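Long-range contact in PAN2-PAN3 deadenylation complex catalytic subunit pan2 (PDB 4CZW), which serves as catalytic subunit of the PAN deadenylation complex, probably shortening poly(A) tails of mRNA by exonucleolytic release of 5'-AMP: residues A586-Y591 / E632-K637. Numbering follows the deposited sequence.
Sequences AFLAWY and EALYKK
Leu634 of 632-637 pushes its isobutyl group between three side chains of helix 585-592: Phe587, Leu588 and Tyr591. One methyl, CD2, does most of the work. It meets the edge of the Phe587 ring, near the ring plane, 3.7 Å from CE2, touches CD2 of Tyr591 at 3.8 Å and lies 3.9 Å from Leu588 CD2. The other methyl, CD1, reaches Leu588 alone of the three, again at its CD2. Phe587 and Tyr591 stand one helical turn apart, and both hold CG anti to the backbone N (chi1 -173° and -172°), so their rings extend from the same side of the helix toward 632-637. Leu588 is set differently, with CG anti to its carbonyl carbon (chi1 -71°), and its side chain crosses that of Leu634 at about a right angle. Both segments belong to the exonuclease part of this Pan2 fragment, an RNase H-like fold of the DEDD nuclease class, where the last modelled helix, 627-634, packs on helix 585-592 at the end of the domain remote from the pseudo-protease. Behind the contact, Leu588 also touches Leu614 of helix 604-623, the helix that carries Asp607, a probable ligand of the catalytic metal; the side chains of Leu588 and Asp607 are about 11 Å apart. Tyr591 reaches farther along helix 627-634 than Phe587 does: its ring runs obliquely past Leu634 and brings OH to 3.2 Å from Ala633 CB. Across the two segments this is an apolar contact, with partly exposed rings beside the buried leucines. Just past Leu634, the CB of Tyr635 is directed away from 586-591, and its OH donates a hydrogen bond to Phe574 O while its ring receives Lys576 in a cation-pi contact.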
ATOM      1  N   ALA A 586      10.903  28.147 -18.104  1.00 48.39           N
ATOM      2  CA  ALA A 586      11.313  29.541 -18.227  1.00 57.95           C
ATOM      3  C   ALA A 586      11.483  29.949 -19.687  1.00 56.72           C
ATOM      4  O   ALA A 586      11.099  31.050 -20.078  1.00 53.70           O
ATOM      5  CB  ALA A 586      12.603  29.779 -17.459  1.00 51.22           C
ATOM      6  N   PHE A 587      12.057  29.056 -20.486  1.00 46.77           N
ATOM      7  CA  PHE A 587      12.287  29.340 -21.897  1.00 50.13           C
ATOM      8  C   PHE A 587      10.971  29.408 -22.665  1.00 52.51           C
ATOM      9  O   PHE A 587      10.782  30.282 -23.511  1.00 55.69           O
ATOM     10  CB  PHE A 587      13.206  28.287 -22.519  1.00 48.17           C
ATOM     11  CG  PHE A 587      13.632  28.611 -23.924  1.00 54.60           C
ATOM     12  CD1 PHE A 587      14.744  29.401 -24.160  1.00 54.13           C
ATOM     13  CD2 PHE A 587      12.917  28.127 -25.008  1.00 53.45           C
ATOM     14  CE1 PHE A 587      15.137  29.702 -25.450  1.00 52.52           C
ATOM     15  CE2 PHE A 587      13.305  28.424 -26.300  1.00 53.57           C
ATOM     16  CZ  PHE A 587      14.416  29.211 -26.522  1.00 64.68           C
ATOM     17  N   LEU A 588      10.067  28.479 -22.369  1.00 48.37           N
ATOM     18  CA  LEU A 588       8.757  28.457 -23.009  1.00 41.22           C
ATOM     19  C   LEU A 588       7.961  29.710 -22.660  1.00 43.60           C
ATOM     20  O   LEU A 588       7.246  30.254 -23.499  1.00 49.82           O
ATOM     21  CB  LEU A 588       7.978  27.204 -22.603  1.00 46.37           C
ATOM     22  CG  LEU A 588       8.469  25.871 -23.170  1.00 44.86           C
ATOM     23  CD1 LEU A 588       7.638  24.718 -22.631  1.00 43.01           C
ATOM     24  CD2 LEU A 588       8.432  25.892 -24.690  1.00 47.85           C
ATOM     25  N   ALA A 589       8.093  30.165 -21.418  1.00 46.64           N
ATOM     26  CA  ALA A 589       7.409  31.372 -20.972  1.00 47.39           C
ATOM     27  C   ALA A 589       8.021  32.612 -21.616  1.00 49.65           C
ATOM     28  O   ALA A 589       7.328  33.591 -21.885  1.00 53.60           O
ATOM     29  CB  ALA A 589       7.459  31.481 -19.456  1.00 39.16           C
ATOM     30  N   TRP A 590       9.326  32.561 -21.865  1.00 47.68           N
ATOM     31  CA  TRP A 590      10.039  33.692 -22.445  1.00 50.62           C
ATOM     32  C   TRP A 590       9.796  33.816 -23.946  1.00 51.35           C
ATOM     33  O   TRP A 590       9.739  34.920 -24.484  1.00 49.16           O
ATOM     34  CB  TRP A 590      11.540  33.570 -22.167  1.00 46.01           C
ATOM     35  CG  TRP A 590      12.371  34.615 -22.849  1.00 49.90           C
ATOM     36  CD1 TRP A 590      12.450  35.939 -22.525  1.00 54.60           C
ATOM     37  CD2 TRP A 590      13.253  34.421 -23.962  1.00 51.18           C
ATOM     38  NE1 TRP A 590      13.320  36.582 -23.372  1.00 57.28           N
ATOM     39  CE2 TRP A 590      13.827  35.673 -24.263  1.00 52.36           C
ATOM     40  CE3 TRP A 590      13.608  33.313 -24.736  1.00 45.69           C
ATOM     41  CZ2 TRP A 590      14.738  35.845 -25.303  1.00 50.26           C
ATOM     42  CZ3 TRP A 590      14.514  33.487 -25.770  1.00 49.38           C
ATOM     43  CH2 TRP A 590      15.067  34.744 -26.043  1.00 51.39           C
ATOM     44  N   TYR A 591       9.646  32.678 -24.615  1.00 49.44           N
ATOM     45  CA  TYR A 591       9.535  32.661 -26.069  1.00 44.92           C
ATOM     46  C   TYR A 591       8.088  32.733 -26.550  1.00 44.39           C
ATOM     47  O   TYR A 591       7.810  33.288 -27.612  1.00 51.82           O
ATOM     48  CB  TYR A 591      10.209  31.408 -26.632  1.00 46.93           C
ATOM     49  CG  TYR A 591      10.324  31.399 -28.140  1.00 49.57           C
ATOM     50  CD1 TYR A 591      11.315  32.128 -28.782  1.00 52.72           C
ATOM     51  CD2 TYR A 591       9.446  30.659 -28.921  1.00 44.46           C
ATOM     52  CE1 TYR A 591      11.427  32.125 -30.159  1.00 49.61           C
ATOM     53  CE2 TYR A 591       9.550  30.648 -30.299  1.00 50.65           C
ATOM     54  CZ  TYR A 591      10.543  31.383 -30.911  1.00 53.20           C
ATOM     55  OH  TYR A 591      10.654  31.379 -32.283  1.00 51.20           O
ATOM     56  N   GLU A 632       9.017  24.157 -34.710  1.00 57.20           N
ATOM     57  CA  GLU A 632      10.263  24.204 -35.468  1.00 61.27           C
ATOM     58  C   GLU A 632      11.130  25.371 -35.014  1.00 59.99           C
ATOM     59  O   GLU A 632      12.351  25.249 -34.907  1.00 65.93           O
ATOM     60  CB  GLU A 632       9.983  24.316 -36.969  1.00 63.34           C
ATOM     61  CG  GLU A 632       9.424  23.052 -37.603  1.00 72.73           C
ATOM     62  CD  GLU A 632      10.429  21.916 -37.629  1.00 90.61           C
ATOM     63  OE1 GLU A 632      11.647  22.194 -37.616  1.00 90.58           O
ATOM     64  OE2 GLU A 632      10.000  20.744 -37.668  1.00 90.09           O
ATOM     65  N   ALA A 633      10.489  26.504 -34.746  1.00 52.87           N
ATOM     66  CA  ALA A 633      11.191  27.708 -34.320  1.00 53.96           C
ATOM     67  C   ALA A 633      11.822  27.522 -32.944  1.00 54.60           C
ATOM     68  O   ALA A 633      12.890  28.066 -32.664  1.00 59.22           O
ATOM     69  CB  ALA A 633      10.243  28.895 -34.314  1.00 52.35           C
ATOM     70  N   LEU A 634      11.153  26.751 -32.091  1.00 58.60           N
ATOM     71  CA  LEU A 634      11.667  26.442 -30.761  1.00 60.63           C
ATOM     72  C   LEU A 634      12.986  25.684 -30.834  1.00 64.87           C
ATOM     73  O   LEU A 634      13.839  25.816 -29.956  1.00 63.81           O
ATOM     74  CB  LEU A 634      10.645  25.626 -29.966  1.00 54.89           C
ATOM     75  CG  LEU A 634       9.635  26.399 -29.118  1.00 54.09           C
ATOM     76  CD1 LEU A 634       8.532  25.474 -28.628  1.00 56.64           C
ATOM     77  CD2 LEU A 634      10.334  27.063 -27.942  1.00 45.83           C
ATOM     78  N   TYR A 635      13.152  24.889 -31.885  1.00 71.76           N
ATOM     79  CA  TYR A 635      14.363  24.097 -32.053  1.00 74.53           C
ATOM     80  C   TYR A 635      15.201  24.605 -33.225  1.00 87.67           C
ATOM     81  O   TYR A 635      15.131  24.072 -34.333  1.00 92.12           O
ATOM     82  CB  TYR A 635      14.010  22.618 -32.246  1.00 82.83           C
ATOM     83  CG  TYR A 635      13.360  21.973 -31.036  1.00 77.65           C
ATOM     84  CD1 TYR A 635      11.985  22.035 -30.844  1.00 74.08           C
ATOM     85  CD2 TYR A 635      14.122  21.297 -30.089  1.00 78.68           C
ATOM     86  CE1 TYR A 635      11.387  21.445 -29.743  1.00 70.59           C
ATOM     87  CE2 TYR A 635      13.531  20.704 -28.984  1.00 77.75           C
ATOM     88  CZ  TYR A 635      12.165  20.782 -28.817  1.00 76.78           C
ATOM     89  OH  TYR A 635      11.573  20.194 -27.720  1.00 71.42           O
ATOM     90  N   LYS A 636      15.992  25.644 -32.968  1.00 86.74           N
ATOM     91  CA  LYS A 636      16.902  26.191 -33.970  1.00 90.77           C
ATOM     92  C   LYS A 636      18.292  26.423 -33.389  1.00105.85           C
ATOM     93  O   LYS A 636      19.301  26.123 -34.028  1.00104.79           O
ATOM     94  CB  LYS A 636      16.355  27.498 -34.543  1.00 84.75           C
ATOM     95  CG  LYS A 636      15.124  27.321 -35.414  1.00 88.38           C
ATOM     96  CD  LYS A 636      15.427  26.426 -36.601  1.00 94.20           C
ATOM     97  CE  LYS A 636      14.201  26.235 -37.473  1.00 88.44           C
ATOM     98  NZ  LYS A 636      14.502  25.347 -38.628  1.00102.65           N
ATOM     99  N   LYS A 637      18.343  26.960 -32.175  1.00111.69           N
ATOM    100  CA  LYS A 637      19.620  27.207 -31.517  1.00116.25           C
ATOM    101  C   LYS A 637      19.685  26.493 -30.171  1.00118.38           C
ATOM    102  O   LYS A 637      18.731  25.827 -29.761  1.00119.85           O
ATOM    103  CB  LYS A 637      19.851  28.710 -31.345  1.00112.12           C
ATOM    104  CG  LYS A 637      19.766  29.489 -32.657  1.00112.96           C
ATOM    105  CD  LYS A 637      19.801  30.991 -32.413  1.00 94.27           C
ATOM    106  CE  LYS A 637      19.676  31.772 -33.715  1.00101.06           C
ATOM    107  NZ  LYS A 637      19.617  33.234 -33.436  1.00 78.40           N
TER